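Local coordinates for death on curing protein (Enterobacteria phage P1, PDB 3DD7) that acts as the toxin of a phage toxin-antitoxin pair, probably by blocking translation, and is inhibited by its antitoxin partner Phd, at residues 51-63 with 75-89. The protein carries 2 engineered substitutions. Numbering follows the deposited sequence.
Sequences LFEVSATYLVATA and TALNSALLFLRRNGV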
loop_
_atom_site.group_PDB
_atom_site.type_symbol
_atom_site.label_atom_id
_atom_site.label_comp_id
_atom_site.label_asym_id
_atom_site.label_seq_id
_atom_site.Cartn_x
_atom_site.Cartn_y
_atom_site.Cartn_z
ATOM N N LEU A 51 11.684 -2.966 7.834
ATOM C CA LEU A 51 11.012 -2.266 6.741
ATOM C C LEU A 51 9.900 -3.110 6.150
ATOM O O LEU A 51 8.856 -2.582 5.778
ATOM C CB LEU A 51 12.008 -1.871 5.654
ATOM C CG LEU A 51 12.929 -0.712 6.038
ATOM C CD1 LEU A 51 13.839 -0.422 4.842
ATOM C CD2 LEU A 51 12.132 0.544 6.436
ATOM N N PHE A 52 10.101 -4.421 6.104
ATOM C CA PHE A 52 9.080 -5.292 5.506
ATOM C C PHE A 52 7.839 -5.432 6.372
ATOM O O PHE A 52 6.720 -5.498 5.832
ATOM C CB PHE A 52 9.684 -6.627 5.099
ATOM C CG PHE A 52 10.729 -6.466 4.046
ATOM C CD1 PHE A 52 10.357 -6.127 2.741
ATOM C CD2 PHE A 52 12.082 -6.540 4.359
ATOM C CE1 PHE A 52 11.318 -5.921 1.760
ATOM C CE2 PHE A 52 13.049 -6.335 3.372
ATOM C CZ PHE A 52 12.672 -6.032 2.078
ATOM N N GLU A 53 8.031 -5.452 7.693
ATOM C CA GLU A 53 6.888 -5.442 8.617
ATOM C C GLU A 53 6.106 -4.140 8.481
ATOM O O GLU A 53 4.885 -4.154 8.402
ATOM C CB GLU A 53 7.280 -5.662 10.089
ATOM C CG GLU A 53 6.331 -6.710 10.751
ATOM C CD GLU A 53 5.630 -6.293 12.052
ATOM O OE1 GLU A 53 4.372 -6.329 12.070
ATOM O OE2 GLU A 53 6.303 -5.994 13.071
ATOM N N VAL A 54 6.822 -3.018 8.435
ATOM C CA VAL A 54 6.181 -1.712 8.262
ATOM C C VAL A 54 5.441 -1.632 6.920
ATOM O O VAL A 54 4.274 -1.264 6.898
ATOM C CB VAL A 54 7.155 -0.534 8.461
ATOM C CG1 VAL A 54 6.397 0.795 8.441
ATOM C CG2 VAL A 54 7.894 -0.684 9.812
ATOM N N SER A 55 6.108 -1.998 5.819
ATOM C CA SER A 55 5.450 -2.024 4.508
ATOM C C SER A 55 4.182 -2.867 4.551
ATOM O O SER A 55 3.136 -2.462 4.035
ATOM C CB SER A 55 6.388 -2.555 3.420
ATOM O OG SER A 55 5.734 -2.603 2.162
ATOM N N ALA A 56 4.277 -4.034 5.174
ATOM C CA ALA A 56 3.117 -4.922 5.314
ATOM C C ALA A 56 1.964 -4.259 6.093
ATOM O O ALA A 56 0.794 -4.481 5.764
ATOM C CB ALA A 56 3.521 -6.224 5.978
ATOM N N THR A 57 2.303 -3.483 7.125
ATOM C CA THR A 57 1.302 -2.824 7.972
ATOM C C THR A 57 0.547 -1.790 7.131
ATOM O O THR A 57 -0.693 -1.737 7.169
ATOM C CB THR A 57 1.945 -2.186 9.239
ATOM O OG1 THR A 57 2.768 -3.152 9.898
ATOM C CG2 THR A 57 0.886 -1.734 10.231
ATOM N N TYR A 58 1.282 -1.002 6.335
ATOM C CA TYR A 58 0.621 -0.108 5.369
ATOM C C TYR A 58 -0.273 -0.882 4.406
ATOM O O TYR A 58 -1.413 -0.480 4.152
ATOM C CB TYR A 58 1.613 0.694 4.541
ATOM C CG TYR A 58 2.163 1.927 5.230
ATOM C CD1 TYR A 58 1.432 3.121 5.268
ATOM C CD2 TYR A 58 3.408 1.893 5.837
ATOM C CE1 TYR A 58 1.943 4.253 5.902
ATOM C CE2 TYR A 58 3.947 3.022 6.453
ATOM C CZ TYR A 58 3.205 4.198 6.495
ATOM O OH TYR A 58 3.727 5.317 7.115
ATOM N N LEU A 59 0.256 -1.964 3.840
ATOM C CA LEU A 59 -0.500 -2.734 2.880
ATOM C C LEU A 59 -1.803 -3.256 3.503
ATOM O O LEU A 59 -2.889 -3.017 2.970
ATOM C CB LEU A 59 0.338 -3.879 2.306
ATOM C CG LEU A 59 -0.203 -4.549 1.040
ATOM C CD1 LEU A 59 0.912 -5.238 0.212
ATOM C CD2 LEU A 59 -1.332 -5.553 1.371
ATOM N N VAL A 60 -1.699 -3.965 4.628
ATOM C CA VAL A 60 -2.890 -4.541 5.254
ATOM C C VAL A 60 -3.866 -3.442 5.712
ATOM O O VAL A 60 -5.088 -3.546 5.497
ATOM C CB VAL A 60 -2.545 -5.507 6.417
ATOM C CG1 VAL A 60 -3.818 -6.057 7.105
ATOM C CG2 VAL A 60 -1.704 -6.676 5.921
ATOM N N ALA A 61 -3.335 -2.384 6.330
ATOM C CA ALA A 61 -4.202 -1.329 6.881
ATOM C C ALA A 61 -5.069 -0.661 5.807
ATOM O O ALA A 61 -6.272 -0.427 6.013
ATOM C CB ALA A 61 -3.386 -0.301 7.662
ATOM N N THR A 62 -4.476 -0.392 4.649
ATOM C CA THR A 62 -5.206 0.232 3.550
ATOM C C THR A 62 -6.106 -0.784 2.842
ATOM O O THR A 62 -7.264 -0.485 2.523
ATOM C CB THR A 62 -4.245 0.949 2.590
ATOM O OG1 THR A 62 -3.623 2.010 3.323
ATOM C CG2 THR A 62 -4.982 1.546 1.402
ATOM N N ALA A 63 -5.586 -1.989 2.639
ATOM C CA ALA A 63 -6.348 -3.015 1.948
ATOM C C ALA A 63 -7.656 -3.352 2.670
ATOM O O ALA A 63 -8.675 -3.611 2.023
ATOM C CB ALA A 63 -5.492 -4.262 1.714
ATOM N N THR A 75 -4.212 0.930 -4.055
ATOM C CA THR A 75 -3.571 1.970 -3.259
ATOM C C THR A 75 -2.771 1.291 -2.163
ATOM O O THR A 75 -1.668 1.717 -1.864
ATOM C CB THR A 75 -4.609 2.975 -2.714
ATOM O OG1 THR A 75 -5.308 3.568 -3.833
ATOM C CG2 THR A 75 -3.933 4.052 -1.846
ATOM N N ALA A 76 -3.320 0.203 -1.615
ATOM C CA ALA A 76 -2.649 -0.566 -0.559
ATOM C C ALA A 76 -1.285 -1.052 -1.077
ATOM O O ALA A 76 -0.252 -0.759 -0.489
ATOM C CB ALA A 76 -3.503 -1.740 -0.149
ATOM N N LEU A 77 -1.314 -1.742 -2.221
ATOM C CA LEU A 77 -0.111 -2.308 -2.843
ATOM C C LEU A 77 0.948 -1.255 -3.213
ATOM O O LEU A 77 2.110 -1.363 -2.811
ATOM C CB LEU A 77 -0.472 -3.160 -4.066
ATOM C CG LEU A 77 0.739 -3.748 -4.786
ATOM C CD1 LEU A 77 1.557 -4.636 -3.829
ATOM C CD2 LEU A 77 0.291 -4.543 -5.987
ATOM N N ASN A 78 0.528 -0.248 -3.965
ATOM C CA ASN A 78 1.446 0.787 -4.435
ATOM C C ASN A 78 2.042 1.583 -3.275
ATOM O O ASN A 78 3.229 1.920 -3.321
ATOM C CB ASN A 78 0.750 1.707 -5.458
ATOM C CG ASN A 78 0.493 1.013 -6.800
ATOM O OD1 ASN A 78 1.284 1.148 -7.749
ATOM N ND2 ASN A 78 -0.612 0.301 -6.898
ATOM N N SER A 79 1.255 1.847 -2.222
ATOM C CA SER A 79 1.743 2.624 -1.075
ATOM C C SER A 79 2.803 1.828 -0.304
ATOM O O SER A 79 3.854 2.359 0.053
ATOM C CB SER A 79 0.597 3.076 -0.149
ATOM O OG SER A 79 -0.042 1.984 0.497
ATOM N N ALA A 80 2.527 0.540 -0.077
ATOM C CA ALA A 80 3.486 -0.357 0.588
ATOM C C ALA A 80 4.812 -0.362 -0.160
ATOM O O ALA A 80 5.887 -0.317 0.445
ATOM C CB ALA A 80 2.924 -1.788 0.666
ATOM N N LEU A 81 4.733 -0.373 -1.488
ATOM C CA LEU A 81 5.945 -0.491 -2.295
ATOM C C LEU A 81 6.638 0.870 -2.427
ATOM O O LEU A 81 7.874 0.958 -2.462
ATOM C CB LEU A 81 5.644 -1.167 -3.639
ATOM C CG LEU A 81 5.815 -2.699 -3.599
ATOM C CD1 LEU A 81 5.061 -3.468 -2.491
ATOM C CD2 LEU A 81 5.587 -3.362 -4.973
ATOM N N LEU A 82 5.831 1.930 -2.439
ATOM C CA LEU A 82 6.366 3.291 -2.358
ATOM C C LEU A 82 7.151 3.467 -1.061
ATOM O O LEU A 82 8.255 4.037 -1.050
ATOM C CB LEU A 82 5.239 4.324 -2.448
ATOM C CG LEU A 82 5.666 5.797 -2.369
ATOM C CD1 LEU A 82 6.679 6.176 -3.447
ATOM C CD2 LEU A 82 4.434 6.733 -2.381
ATOM N N PHE A 83 6.568 2.977 0.030
ATOM C CA PHE A 83 7.219 2.980 1.316
ATOM C C PHE A 83 8.587 2.281 1.232
ATOM O O PHE A 83 9.604 2.851 1.645
ATOM C CB PHE A 83 6.341 2.343 2.395
ATOM C CG PHE A 83 7.077 2.130 3.670
ATOM C CD1 PHE A 83 7.224 3.180 4.585
ATOM C CD2 PHE A 83 7.692 0.912 3.933
ATOM C CE1 PHE A 83 7.931 3.005 5.732
ATOM C CE2 PHE A 83 8.434 0.738 5.096
ATOM C CZ PHE A 83 8.545 1.792 6.000
ATOM N N LEU A 84 8.617 1.064 0.690
ATOM C CA LEU A 84 9.897 0.345 0.552
ATOM C C LEU A 84 10.904 1.137 -0.291
ATOM O O LEU A 84 12.054 1.285 0.106
ATOM C CB LEU A 84 9.699 -1.063 -0.011
ATOM C CG LEU A 84 9.022 -2.106 0.877
ATOM C CD1 LEU A 84 8.805 -3.369 0.029
ATOM C CD2 LEU A 84 9.762 -2.406 2.213
ATOM N N ARG A 85 10.465 1.635 -1.448
ATOM C CA ARG A 85 11.316 2.426 -2.335
ATOM C C ARG A 85 11.917 3.681 -1.664
ATOM O O ARG A 85 13.116 3.986 -1.835
ATOM C CB ARG A 85 10.568 2.779 -3.624
ATOM C CG ARG A 85 11.448 3.452 -4.683
ATOM C CD ARG A 85 10.615 3.859 -5.865
ATOM N NE ARG A 85 9.946 5.136 -5.615
ATOM C CZ ARG A 85 9.193 5.795 -6.498
ATOM N NH1 ARG A 85 8.971 5.311 -7.712
ATOM N NH2 ARG A 85 8.659 6.953 -6.154
ATOM N N ARG A 86 11.111 4.408 -0.897
ATOM C CA ARG A 86 11.612 5.603 -0.216
ATOM C C ARG A 86 12.667 5.262 0.820
ATOM O O ARG A 86 13.538 6.083 1.138
ATOM C CB ARG A 86 10.502 6.303 0.526
ATOM C CG ARG A 86 9.385 6.735 -0.316
ATOM C CD ARG A 86 8.814 7.923 0.356
ATOM N NE ARG A 86 8.181 8.740 -0.642
ATOM C CZ ARG A 86 7.222 9.598 -0.382
ATOM N NH1 ARG A 86 6.810 9.756 0.865
ATOM N NH2 ARG A 86 6.690 10.286 -1.379
ATOM N N ASN A 87 12.552 4.062 1.378
ATOM C CA ASN A 87 13.492 3.624 2.402
ATOM C C ASN A 87 14.668 2.825 1.850
ATOM O O ASN A 87 15.364 2.129 2.583
ATOM C CB ASN A 87 12.749 2.909 3.524
ATOM C CG ASN A 87 11.950 3.879 4.373
ATOM O OD1 ASN A 87 12.515 4.593 5.204
ATOM N ND2 ASN A 87 10.633 3.960 4.126
ATOM N N GLY A 88 14.875 2.949 0.541
ATOM C CA GLY A 88 16.066 2.415 -0.119
ATOM C C GLY A 88 15.966 0.959 -0.532
ATOM O O GLY A 88 16.967 0.353 -0.895
ATOM N N VAL A 89 14.761 0.391 -0.484
ATOM C CA VAL A 89 14.558 -0.966 -0.999
ATOM C C VAL A 89 14.082 -0.904 -2.449
ATOM O O VAL A 89 13.013 -0.346 -2.730
ATOM C CB VAL A 89 13.552 -1.776 -0.141
ATOM C CG1 VAL A 89 13.274 -3.163 -0.772
ATOM C CG2 VAL A 89 14.032 -1.897 1.304
#
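Phe83, its CG anti to the backbone N (chi1 170°), reaches across to helix 51-63 and lodges as a knob among Leu51, Val54, Ser55 and Tyr58; Ser55, whose OG in the modelled conformer is likewise anti to N, returns the fit, sitting among Ala80, Leu81, Phe83 and Leu84. The two helices run antiparallel, their axes 7.9 Å apart at an angle of 162°. Phe83 is gripped by CG1 of Val54, 3.4 Å from its CZ, and by the carbonyl O of Leu51, which meets the ring edge near its plane, 3.4 Å from CE2. The Tyr58 ring lies obliquely to it, planes at 33°, with CD2 over one Phe83 face; Tyr58 OH hydrogen-bonds with His3 ND1 and Ile4 N. Above a face of Phe83, near the rim, stands ND2 of Asn87, which donates to Phe83 O at 2.9 Å. Leu84 spreads CD2 between CB of Ser55 and the Phe52 ring, and Leu51 CD1 touches CG2 of Val89 at 3.8 Å; Val89 N closes on Leu84 O in the Schellman motif with Gly88 at C-prime. Ala76 and Ala80 allow close backbones: the CA atoms of Leu59 and Ala76 are 4.6 Å apart, and Ala76 CB packs 3.4 Å from Leu59 O. In the modelled conformer, one of two, Ser55 OG donates to Ala80 O at 2.9 Å, from above the carbonyl plane, while Leu84 N arrives from the opposite face. Helix 75-86 also meets the bound peptide through Asn78 and Arg85. Within this all-helical Fic/DOC fold the chemistry is thus mainly apolar interlocking, and in this conformer the serine hydroxyl can share Ala80 O with Leu84 N.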